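Local structure of 2',5'-phosphodiesterase 12 (Homo sapiens, 4Z0V) at residues Pro378-Thr381 / Phe387-Cys390; Lys45-Lys48 / Ser54-Thr57; Val304-Ile309 / Leu365-Lys370. The protein belongs to the endonuclease/exonuclease/phosphatase family of DNase I-like proteins, has an N-terminal domain of the E-set clan, and is modelled with a magnesium ion. All blocks are in the same frame, centred on the assembly; numbering follows the deposited sequence. Where two conformers were deposited one is given.

Contact 1 (Pro378-Thr381 / Phe387-Cys390); sequences PAYT and FHGC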
ATOM      1  N   PRO A 378      -8.862  -4.113 -15.361  1.00 18.86           N
ATOM      2  CA  PRO A 378      -9.789  -5.106 -14.782  1.00 18.19           C
ATOM      3  C   PRO A 378     -11.229  -4.600 -14.776  1.00 19.40           C
ATOM      4  O   PRO A 378     -11.462  -3.385 -14.811  1.00 17.65           O
ATOM      5  CB  PRO A 378      -9.285  -5.267 -13.338  1.00 20.31           C
ATOM      6  CG  PRO A 378      -7.870  -4.803 -13.354  1.00 26.66           C
ATOM      7  CD  PRO A 378      -7.815  -3.712 -14.389  1.00 22.07           C
ATOM      8  N   ALA A 379     -12.195  -5.528 -14.698  1.00 16.48           N
ATOM      9  CA  ALA A 379     -13.620  -5.207 -14.608  1.00 17.18           C
ATOM     10  C   ALA A 379     -13.829  -4.230 -13.428  1.00 18.78           C
ATOM     11  O   ALA A 379     -14.578  -3.266 -13.540  1.00 16.20           O
ATOM     12  CB  ALA A 379     -14.440  -6.493 -14.414  1.00 18.35           C
ATOM     13  N   TYR A 380     -13.068  -4.425 -12.326  1.00 14.11           N
ATOM     14  CA  TYR A 380     -13.121  -3.497 -11.180  1.00 11.96           C
ATOM     15  C   TYR A 380     -11.953  -3.766 -10.229  1.00 15.33           C
ATOM     16  O   TYR A 380     -11.420  -4.876 -10.192  1.00 15.36           O
ATOM     17  CB  TYR A 380     -14.470  -3.600 -10.390  1.00 11.69           C
ATOM     18  CG  TYR A 380     -14.839  -5.027 -10.045  1.00 13.78           C
ATOM     19  CD1 TYR A 380     -14.241  -5.684  -8.972  1.00 13.97           C
ATOM     20  CD2 TYR A 380     -15.816  -5.711 -10.767  1.00 14.40           C
ATOM     21  CE1 TYR A 380     -14.552  -7.008  -8.667  1.00 15.30           C
ATOM     22  CE2 TYR A 380     -16.139  -7.036 -10.470  1.00 15.04           C
ATOM     23  CZ  TYR A 380     -15.488  -7.686  -9.433  1.00 17.72           C
ATOM     24  OH  TYR A 380     -15.789  -8.989  -9.131  1.00 15.73           O
ATOM     25  N   THR A 381     -11.575  -2.748  -9.472  1.00 12.43           N
ATOM     26  CA  THR A 381     -10.567  -2.838  -8.405  1.00 12.85           C
ATOM     27  C   THR A 381     -11.224  -2.366  -7.103  1.00 15.89           C
ATOM     28  O   THR A 381     -10.601  -2.376  -6.051  1.00 14.10           O
ATOM     29  CB  THR A 381      -9.296  -2.023  -8.744  1.00 16.72           C
ATOM     30  OG1 THR A 381      -9.640  -0.645  -8.816  1.00 12.91           O
ATOM     31  CG2 THR A 381      -8.650  -2.448 -10.065  1.00 15.74           C
ATOM     32  N   PHE A 387     -21.735   0.334  -6.078  1.00 16.98           N
ATOM     33  CA  PHE A 387     -20.712   0.819  -6.991  1.00 15.45           C
ATOM     34  C   PHE A 387     -19.638  -0.197  -7.236  1.00 18.09           C
ATOM     35  O   PHE A 387     -19.203  -0.872  -6.308  1.00 16.25           O
ATOM     36  CB  PHE A 387     -20.035   2.104  -6.434  1.00 18.01           C
ATOM     37  CG  PHE A 387     -18.936   2.625  -7.338  1.00 21.28           C
ATOM     38  CD1 PHE A 387     -19.237   3.399  -8.454  1.00 25.10           C
ATOM     39  CD2 PHE A 387     -17.599   2.314  -7.089  1.00 24.41           C
ATOM     40  CE1 PHE A 387     -18.226   3.837  -9.315  1.00 26.80           C
ATOM     41  CE2 PHE A 387     -16.588   2.751  -7.954  1.00 27.51           C
ATOM     42  CZ  PHE A 387     -16.910   3.509  -9.064  1.00 25.60           C
ATOM     43  N   HIS A 388     -19.155  -0.245  -8.469  1.00 16.66           N
ATOM     44  CA  HIS A 388     -17.931  -0.971  -8.780  1.00 17.12           C
ATOM     45  C   HIS A 388     -17.214  -0.223  -9.902  1.00 19.15           C
ATOM     46  O   HIS A 388     -17.846   0.453 -10.717  1.00 18.95           O
ATOM     47  CB  HIS A 388     -18.113  -2.466  -9.085  1.00 18.65           C
ATOM     48  CG  HIS A 388     -18.806  -2.751 -10.376  1.00 23.78           C
ATOM     49  ND1 HIS A 388     -20.162  -2.990 -10.416  1.00 27.12           N
ATOM     50  CD2 HIS A 388     -18.308  -2.834 -11.633  1.00 26.03           C
ATOM     51  CE1 HIS A 388     -20.447  -3.228 -11.687  1.00 26.60           C
ATOM     52  NE2 HIS A 388     -19.367  -3.129 -12.458  1.00 26.42           N
ATOM     53  N   GLY A 389     -15.897  -0.329  -9.921  1.00 13.70           N
ATOM     54  CA  GLY A 389     -15.143   0.317 -10.969  1.00 13.19           C
ATOM     55  C   GLY A 389     -13.669   0.035 -10.852  1.00 17.01           C
ATOM     56  O   GLY A 389     -13.179  -0.344  -9.777  1.00 16.28           O
ATOM     57  N   CYS A 390     -12.975   0.183 -11.971  1.00 13.02           N
ATOM     58  CA  CYS A 390     -11.519   0.044 -11.988  1.00 13.31           C
ATOM     59  C   CYS A 390     -10.981   1.416 -11.670  1.00 16.43           C
ATOM     60  O   CYS A 390     -11.104   2.306 -12.516  1.00 15.71           O
ATOM     61  CB  CYS A 390     -11.049  -0.450 -13.349  1.00 14.99           C
ATOM     62  SG  CYS A 390      -9.260  -0.401 -13.549  1.00 18.38           S
TER
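Tyr380 and His388 form the aromatic part of this contact, an offset edge-to-face pair. The Tyr380 ring turns its edge toward the face of the His388 imidazole, with centroids 5.7 Å apart and planes at 70°. Closest approach is made by Tyr380 CD2 and His388 CD2 at 3.9 Å, and the CB atoms of the two residues also come near each other. A chi1 of 49° tucks the Tyr380 ring between its own backbone N and carbonyl carbon, and His388 has a similar first torsion. Tyr383, on the intervening strand 382-384, meets both rings, while Tyr380 OH is hydrogen-bonded to His412 ND1.

Backbone polarity accounts for the second interaction. Thr381 N donates to Gly389 O over 2.9 Å, and the 167° angle at hydrogen makes the bond nearly straight. Gly389 also bonds through its backbone to Asn382, at the start of strand 382-384.

Apolar contact is concentrated on Cys390, which gives up the largest surface here. Its SG lies anti to the backbone N and reaches Pro378 CD at 3.7 Å, with Thr381 CG2 slightly farther off. Beside this apolar touch, the carbonyl oxygen Pro378 O approaches Cys390 CB to 3.3 Å.

Thr381 OG1 hydrogen-bonds to Asp392 OD2 and to Leu391 N, so backbone and side chain tie this one residue to strand 387-397 at Gly389, Leu391 and Asp392. These bonds probably steady the loop; at about 11 Å from the bound magnesium ion, the Thr381 side chain is too far away to be its ligand.

Contact 2 (Lys45-Lys48 / Ser54-Thr57); sequences KEAK and SSWT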
ATOM      1  N   LYS A  45       4.507 -21.987  23.164  1.00 12.16           N
ATOM      2  CA  LYS A  45       3.059 -22.068  23.240  1.00 11.73           C
ATOM      3  C   LYS A  45       2.712 -22.665  24.595  1.00 15.45           C
ATOM      4  O   LYS A  45       3.513 -23.394  25.174  1.00 15.00           O
ATOM      5  CB  LYS A  45       2.466 -22.887  22.074  1.00 14.04           C
ATOM      6  CG  LYS A  45       2.845 -24.369  22.129  1.00 22.74           C
ATOM      7  CD  LYS A  45       2.580 -25.146  20.834  1.00 29.35           C
ATOM      8  CE  LYS A  45       3.094 -26.569  20.970  1.00 41.47           C
ATOM      9  NZ  LYS A  45       2.532 -27.477  19.934  1.00 49.15           N
ATOM     10  N   GLU A  46       1.537 -22.330  25.125  1.00 13.02           N
ATOM     11  CA  GLU A  46       1.087 -22.891  26.385  1.00 14.34           C
ATOM     12  C   GLU A  46       1.132 -24.393  26.287  1.00 19.08           C
ATOM     13  O   GLU A  46       0.779 -24.940  25.244  1.00 18.17           O
ATOM     14  CB  GLU A  46      -0.333 -22.422  26.678  1.00 16.12           C
ATOM     15  CG  GLU A  46      -0.394 -21.335  27.703  1.00 25.51           C
ATOM     16  CD  GLU A  46      -1.826 -20.959  28.004  1.00 35.63           C
ATOM     17  OE1 GLU A  46      -2.178 -20.905  29.202  1.00 31.13           O
ATOM     18  OE2 GLU A  46      -2.610 -20.797  27.041  1.00 17.63           O
ATOM     19  N   ALA A  47       1.659 -25.057  27.320  1.00 21.23           N
ATOM     20  CA  ALA A  47       1.787 -26.514  27.338  1.00 22.95           C
ATOM     21  C   ALA A  47       0.424 -27.196  27.182  1.00 27.91           C
ATOM     22  O   ALA A  47       0.291 -28.180  26.451  1.00 28.18           O
ATOM     23  CB  ALA A  47       2.462 -26.960  28.627  1.00 24.42           C
ATOM     24  N   LYS A  48      -0.602 -26.627  27.810  1.00 24.46           N
ATOM     25  CA  LYS A  48      -1.970 -27.153  27.716  1.00 24.15           C
ATOM     26  C   LYS A  48      -2.933 -25.986  27.671  1.00 23.29           C
ATOM     27  O   LYS A  48      -2.608 -24.969  28.283  1.00 21.45           O
ATOM     28  CB  LYS A  48      -2.281 -28.048  28.950  1.00 26.29           C
ATOM     29  CG  LYS A  48      -1.653 -29.442  28.898  1.00 38.53           C
ATOM     30  N   SER A  54       1.371 -21.052  33.190  1.00 40.93           N
ATOM     31  CA  SER A  54       2.183 -21.677  34.236  1.00 40.38           C
ATOM     32  C   SER A  54       3.321 -22.518  33.646  1.00 42.69           C
ATOM     33  O   SER A  54       4.396 -22.590  34.248  1.00 43.75           O
ATOM     34  CB  SER A  54       1.313 -22.552  35.133  1.00 43.37           C
ATOM     35  OG  SER A  54       0.652 -23.573  34.399  1.00 48.55           O
ATOM     36  N   SER A  55       3.071 -23.174  32.486  1.00 35.17           N
ATOM     37  CA  SER A  55       4.017 -24.055  31.778  1.00 32.02           C
ATOM     38  C   SER A  55       4.022 -23.721  30.275  1.00 28.36           C
ATOM     39  O   SER A  55       2.954 -23.499  29.702  1.00 26.56           O
ATOM     40  CB  SER A  55       3.631 -25.511  31.999  1.00 35.76           C
ATOM     41  OG  SER A  55       4.596 -26.402  31.464  1.00 50.89           O
ATOM     42  N   TRP A  56       5.213 -23.686  29.650  1.00 20.28           N
ATOM     43  CA  TRP A  56       5.392 -23.302  28.237  1.00 19.74           C
ATOM     44  C   TRP A  56       6.145 -24.375  27.476  1.00 22.83           C
ATOM     45  O   TRP A  56       7.086 -24.963  28.001  1.00 24.02           O
ATOM     46  CB  TRP A  56       6.154 -21.965  28.136  1.00 17.85           C
ATOM     47  CG  TRP A  56       5.408 -20.796  28.698  1.00 19.18           C
ATOM     48  CD1 TRP A  56       5.540 -20.260  29.949  1.00 22.10           C
ATOM     49  CD2 TRP A  56       4.360 -20.062  28.054  1.00 18.16           C
ATOM     50  NE1 TRP A  56       4.666 -19.215  30.107  1.00 21.12           N
ATOM     51  CE2 TRP A  56       3.903 -19.092  28.971  1.00 21.42           C
ATOM     52  CE3 TRP A  56       3.772 -20.118  26.778  1.00 18.80           C
ATOM     53  CZ2 TRP A  56       2.876 -18.194  28.657  1.00 20.40           C
ATOM     54  CZ3 TRP A  56       2.733 -19.254  26.481  1.00 19.64           C
ATOM     55  CH2 TRP A  56       2.304 -18.293  27.408  1.00 20.25           C
ATOM     56  N   THR A  57       5.715 -24.644  26.249  1.00 15.14           N
ATOM     57  CA  THR A  57       6.329 -25.655  25.392  1.00 13.87           C
ATOM     58  C   THR A  57       7.053 -24.943  24.280  1.00 15.71           C
ATOM     59  O   THR A  57       6.455 -24.136  23.569  1.00 13.53           O
ATOM     60  CB  THR A  57       5.283 -26.631  24.848  1.00 25.69           C
ATOM     61  OG1 THR A  57       4.676 -27.288  25.953  1.00 24.22           O
ATOM     62  CG2 THR A  57       5.889 -27.668  23.911  1.00 25.57           C
TER
HETATM   63  O   HOH W   1       2.779 -28.999  24.871  1.00 37.89           O
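Trp56 brings its six-membered ring close to the backbone of the opposing strand at Lys45 and Glu46. Its CB starts out pointing away from that strand, but CG sits beside the backbone N (chi1 -65°) and the ring swings back. CE3 comes first, 3.5 Å from Lys45 C, and CZ3 follows at 3.6 Å from Glu46 N. CZ3 also meets Glu46 CG, which lies over one face of the indole, and CH2 touches that same methylene at slightly longer range. Lys78 makes a cation-pi contact with the indole, and the carboxylate of Glu46 is held by Arg76 N and Gly53 N.

Backbone bonds set the register. Lys45 and Thr57 form a hydrogen-bonded antiparallel pair, with Thr57 N to Lys45 O at 2.8 Å and Lys45 N to Thr57 O at 2.9 Å. Glu46 and Trp56 are the next, non-hydrogen-bonded pair, and beyond them Ala47 N donates to Ser55 O at 3.1 Å. Thr57 OG1 approaches Ala47 CA to 3.3 Å, and a water joins this hydroxyl to Ala47 O, donating to the carbonyl.

Paired strands 40-46 and 56-58, joined by the nine-residue connection 47-55, make a beta hairpin whose second strand is an edge strand of a four-stranded antiparallel sheet, with 40-46 next to it, in the domain assigned to the E-set clan.

Contact 3 (Val304-Ile309 / Leu365-Lys370); sequences VALAHI and LTHFFK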
ATOM      1  N   VAL A 304      -0.026  17.955 -12.628  1.00 11.80           N
ATOM      2  CA  VAL A 304       0.965  18.389 -11.614  1.00 10.97           C
ATOM      3  C   VAL A 304       1.878  17.192 -11.305  1.00 12.91           C
ATOM      4  O   VAL A 304       3.110  17.349 -11.236  1.00 12.01           O
ATOM      5  CB  VAL A 304       0.299  18.914 -10.314  1.00 13.80           C
ATOM      6  CG1 VAL A 304       1.344  19.185  -9.210  1.00 12.94           C
ATOM      7  CG2 VAL A 304      -0.541  20.167 -10.567  1.00 13.79           C
ATOM      8  N   ALA A 305       1.262  16.024 -11.044  1.00 11.02           N
ATOM      9  CA  ALA A 305       2.028  14.816 -10.678  1.00 11.37           C
ATOM     10  C   ALA A 305       3.044  14.479 -11.743  1.00 14.96           C
ATOM     11  O   ALA A 305       4.203  14.245 -11.421  1.00 12.67           O
ATOM     12  CB  ALA A 305       1.093  13.618 -10.450  1.00 12.45           C
ATOM     13  N   LEU A 306       2.620  14.439 -13.010  1.00 11.60           N
ATOM     14  CA  LEU A 306       3.534  14.060 -14.092  1.00 12.83           C
ATOM     15  C   LEU A 306       4.651  15.091 -14.290  1.00 15.37           C
ATOM     16  O   LEU A 306       5.796  14.674 -14.501  1.00 14.27           O
ATOM     17  CB  LEU A 306       2.778  13.794 -15.405  1.00 12.01           C
ATOM     18  CG  LEU A 306       1.842  12.555 -15.393  1.00 15.96           C
ATOM     19  CD1 LEU A 306       1.118  12.402 -16.759  1.00 14.96           C
ATOM     20  CD2 LEU A 306       2.607  11.246 -15.041  1.00 18.25           C
ATOM     21  N   ALA A 307       4.352  16.394 -14.141  1.00 12.79           N
ATOM     22  CA  ALA A 307       5.372  17.455 -14.242  1.00 13.22           C
ATOM     23  C   ALA A 307       6.357  17.333 -13.072  1.00 14.17           C
ATOM     24  O   ALA A 307       7.551  17.524 -13.258  1.00 13.82           O
ATOM     25  CB  ALA A 307       4.725  18.837 -14.251  1.00 14.18           C
ATOM     26  N   HIS A 308       5.850  17.023 -11.873  1.00 11.18           N
ATOM     27  CA  HIS A 308       6.711  16.818 -10.717  1.00 10.94           C
ATOM     28  C   HIS A 308       7.615  15.586 -10.923  1.00 12.59           C
ATOM     29  O   HIS A 308       8.816  15.645 -10.667  1.00 12.83           O
ATOM     30  CB  HIS A 308       5.892  16.655  -9.409  1.00 11.65           C
ATOM     31  CG  HIS A 308       6.790  16.528  -8.214  1.00 14.08           C
ATOM     32  ND1 HIS A 308       7.662  17.553  -7.854  1.00 14.73           N
ATOM     33  CD2 HIS A 308       6.968  15.485  -7.367  1.00 15.68           C
ATOM     34  CE1 HIS A 308       8.319  17.115  -6.790  1.00 14.10           C
ATOM     35  NE2 HIS A 308       7.947  15.872  -6.465  1.00 14.73           N
ATOM     36  N   ILE A 309       7.039  14.483 -11.387  1.00 10.62           N
ATOM     37  CA  ILE A 309       7.803  13.248 -11.594  1.00  9.05           C
ATOM     38  C   ILE A 309       8.836  13.455 -12.715  1.00 12.27           C
ATOM     39  O   ILE A 309       9.965  12.947 -12.602  1.00 11.78           O
ATOM     40  CB  ILE A 309       6.846  12.062 -11.871  1.00 11.93           C
ATOM     41  CG1 ILE A 309       6.053  11.709 -10.580  1.00 11.35           C
ATOM     42  CG2 ILE A 309       7.633  10.855 -12.367  1.00 10.99           C
ATOM     43  CD1 ILE A 309       4.753  10.893 -10.834  1.00 15.66           C
ATOM     44  N   LEU A 365      -3.668  19.549 -22.573  1.00 19.40           N
ATOM     45  CA  LEU A 365      -2.515  19.104 -21.767  1.00 18.18           C
ATOM     46  C   LEU A 365      -1.722  18.090 -22.534  1.00 18.36           C
ATOM     47  O   LEU A 365      -2.312  17.288 -23.243  1.00 18.08           O
ATOM     48  CB  LEU A 365      -2.934  18.478 -20.420  1.00 18.03           C
ATOM     49  CG  LEU A 365      -3.790  19.294 -19.437  1.00 22.50           C
ATOM     50  CD1 LEU A 365      -4.155  18.435 -18.245  1.00 22.20           C
ATOM     51  CD2 LEU A 365      -3.084  20.557 -18.978  1.00 24.42           C
ATOM     52  N   THR A 366      -0.390  18.097 -22.361  1.00 15.23           N
ATOM     53  CA  THR A 366       0.505  17.147 -23.017  0.50 15.24           C
ATOM     54  C   THR A 366       1.592  16.671 -22.079  1.00 18.69           C
ATOM     55  O   THR A 366       2.054  17.430 -21.237  1.00 19.64           O
ATOM     56  CB  THR A 366       1.179  17.765 -24.250  0.50 22.25           C
ATOM     57  OG1 THR A 366       1.820  18.978 -23.876  0.50 25.48           O
ATOM     58  CG2 THR A 366       0.226  17.993 -25.378  0.50 19.92           C
ATOM     59  N   HIS A 367       2.019  15.424 -22.246  1.00 15.18           N
ATOM     60  CA  HIS A 367       3.142  14.898 -21.457  1.00 13.48           C
ATOM     61  C   HIS A 367       3.886  13.931 -22.353  1.00 16.14           C
ATOM     62  O   HIS A 367       3.289  13.386 -23.306  1.00 16.37           O
ATOM     63  CB  HIS A 367       2.722  14.282 -20.097  1.00 13.56           C
ATOM     64  CG  HIS A 367       2.096  12.929 -20.202  1.00 15.48           C
ATOM     65  ND1 HIS A 367       2.870  11.787 -20.280  1.00 16.49           N
ATOM     66  CD2 HIS A 367       0.791  12.578 -20.239  1.00 16.10           C
ATOM     67  CE1 HIS A 367       2.018  10.778 -20.380  1.00 15.77           C
ATOM     68  NE2 HIS A 367       0.753  11.205 -20.362  1.00 15.67           N
ATOM     69  N   PHE A 368       5.156  13.653 -22.034  1.00 13.55           N
ATOM     70  CA  PHE A 368       5.948  12.773 -22.891  1.00 15.37           C
ATOM     71  C   PHE A 368       6.309  11.450 -22.248  1.00 18.18           C
ATOM     72  O   PHE A 368       7.190  10.759 -22.765  1.00 15.95           O
ATOM     73  CB  PHE A 368       7.220  13.493 -23.400  1.00 17.96           C
ATOM     74  CG  PHE A 368       6.889  14.825 -24.027  1.00 20.04           C
ATOM     75  CD1 PHE A 368       6.142  14.894 -25.198  1.00 23.37           C
ATOM     76  CD2 PHE A 368       7.266  16.013 -23.411  1.00 22.70           C
ATOM     77  CE1 PHE A 368       5.807  16.127 -25.764  1.00 24.29           C
ATOM     78  CE2 PHE A 368       6.931  17.246 -23.977  1.00 26.16           C
ATOM     79  CZ  PHE A 368       6.195  17.294 -25.144  1.00 24.02           C
ATOM     80  N   PHE A 369       5.613  11.052 -21.153  1.00 12.60           N
ATOM     81  CA  PHE A 369       5.875   9.735 -20.586  1.00 11.56           C
ATOM     82  C   PHE A 369       5.198   8.669 -21.427  1.00 15.37           C
ATOM     83  O   PHE A 369       4.112   8.921 -21.948  1.00 15.96           O
ATOM     84  CB  PHE A 369       5.288   9.654 -19.163  1.00 13.02           C
ATOM     85  CG  PHE A 369       6.079  10.404 -18.124  1.00 14.55           C
ATOM     86  CD1 PHE A 369       7.221   9.845 -17.559  1.00 18.09           C
ATOM     87  CD2 PHE A 369       5.685  11.670 -17.710  1.00 15.76           C
ATOM     88  CE1 PHE A 369       7.928  10.523 -16.554  1.00 19.31           C
ATOM     89  CE2 PHE A 369       6.378  12.339 -16.701  1.00 19.01           C
ATOM     90  CZ  PHE A 369       7.492  11.757 -16.131  1.00 18.35           C
ATOM     91  N   LYS A 370       5.784   7.475 -21.514  1.00 11.41           N
ATOM     92  CA  LYS A 370       5.123   6.351 -22.199  1.00 11.60           C
ATOM     93  C   LYS A 370       4.754   5.381 -21.103  1.00 15.08           C
ATOM     94  O   LYS A 370       5.619   4.647 -20.612  1.00 14.30           O
ATOM     95  CB  LYS A 370       6.013   5.726 -23.283  1.00 15.06           C
ATOM     96  CG  LYS A 370       6.542   6.746 -24.293  1.00 20.93           C
ATOM     97  CD  LYS A 370       5.430   7.552 -24.994  1.00 26.35           C
ATOM     98  CE  LYS A 370       5.982   8.814 -25.627  1.00 22.05           C
ATOM     99  NZ  LYS A 370       4.888   9.701 -26.102  1.00 20.93           N
TER
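Two first torsions bring Leu306 and His367 together. In Leu306, CG lies anti to the carbonyl carbon, and the extended second torsion carries CD1 outward from the helix. In His367, a chi1 of 76° places the imidazole between its backbone N and carbonyl carbon, where one face receives that methyl. CD1 stands 3.6 Å from the His367 ring centroid and 16° off the ring normal, the geometry of a CH-pi contact; it is displaced toward the rim, with His367 CD2 its nearest atom at 3.5 Å.

Phe369 lies on the same side of the helix. Its edge faces the backbone, with CE2 3.3 Å from Leu306 O, which lies near the ring plane. The side chains of Leu306 and Phe369 run past each other in opposite directions, with Leu306 CB 4.1 Å from Phe369 CE2. Ile309, one turn farther along, crosses Phe369 and brings CG2 to 3.9 Å from Phe369 CZ. Val322 of strand 322-327 touches both Ile309 and Phe369, and Arg310 makes a cation-pi contact with the phenyl ring.

The histidine is polar at both nitrogens, and both have partners. Phe369 N donates to His367 ND1 over 3.0 Å with an angle of 142° at hydrogen, a bent bond whose donor is tilted somewhat from the ring plane. The second nitrogen, NE2, is hydrogen-bonded to Phe339 O.

With ND1 accepting and NE2 bonded to a carbonyl oxygen, the ring is probably neutral and protonated at NE2. These two bonds probably restrain its rotation and steady the face it turns to helix 295-316, in a buried contact largely of carbon and aromatic surface, with one carbonyl oxygen at the phenyl edge.

Contact 3 is buried, contact 1 partly so, and contact 2 lies at the surface. Contacts 1 and 3 both belong to the DNase I-like part of the chain, their centres 25 Å apart, yet they share no helix or strand: one joins a loop to strand 387-397, the other helix 295-316 to the chain just after strand 365-366. Contact 2 belongs to the N-terminal domain, its centre 48 Å from that of contact 1 and 59 Å from that of contact 3. Chemistry changes accordingly: repeated backbone bonds and a bridging water in the hairpin, one backbone bond beside an aromatic pair in contact 1, and side-chain packing without a hydrogen bond between the segments in contact 3.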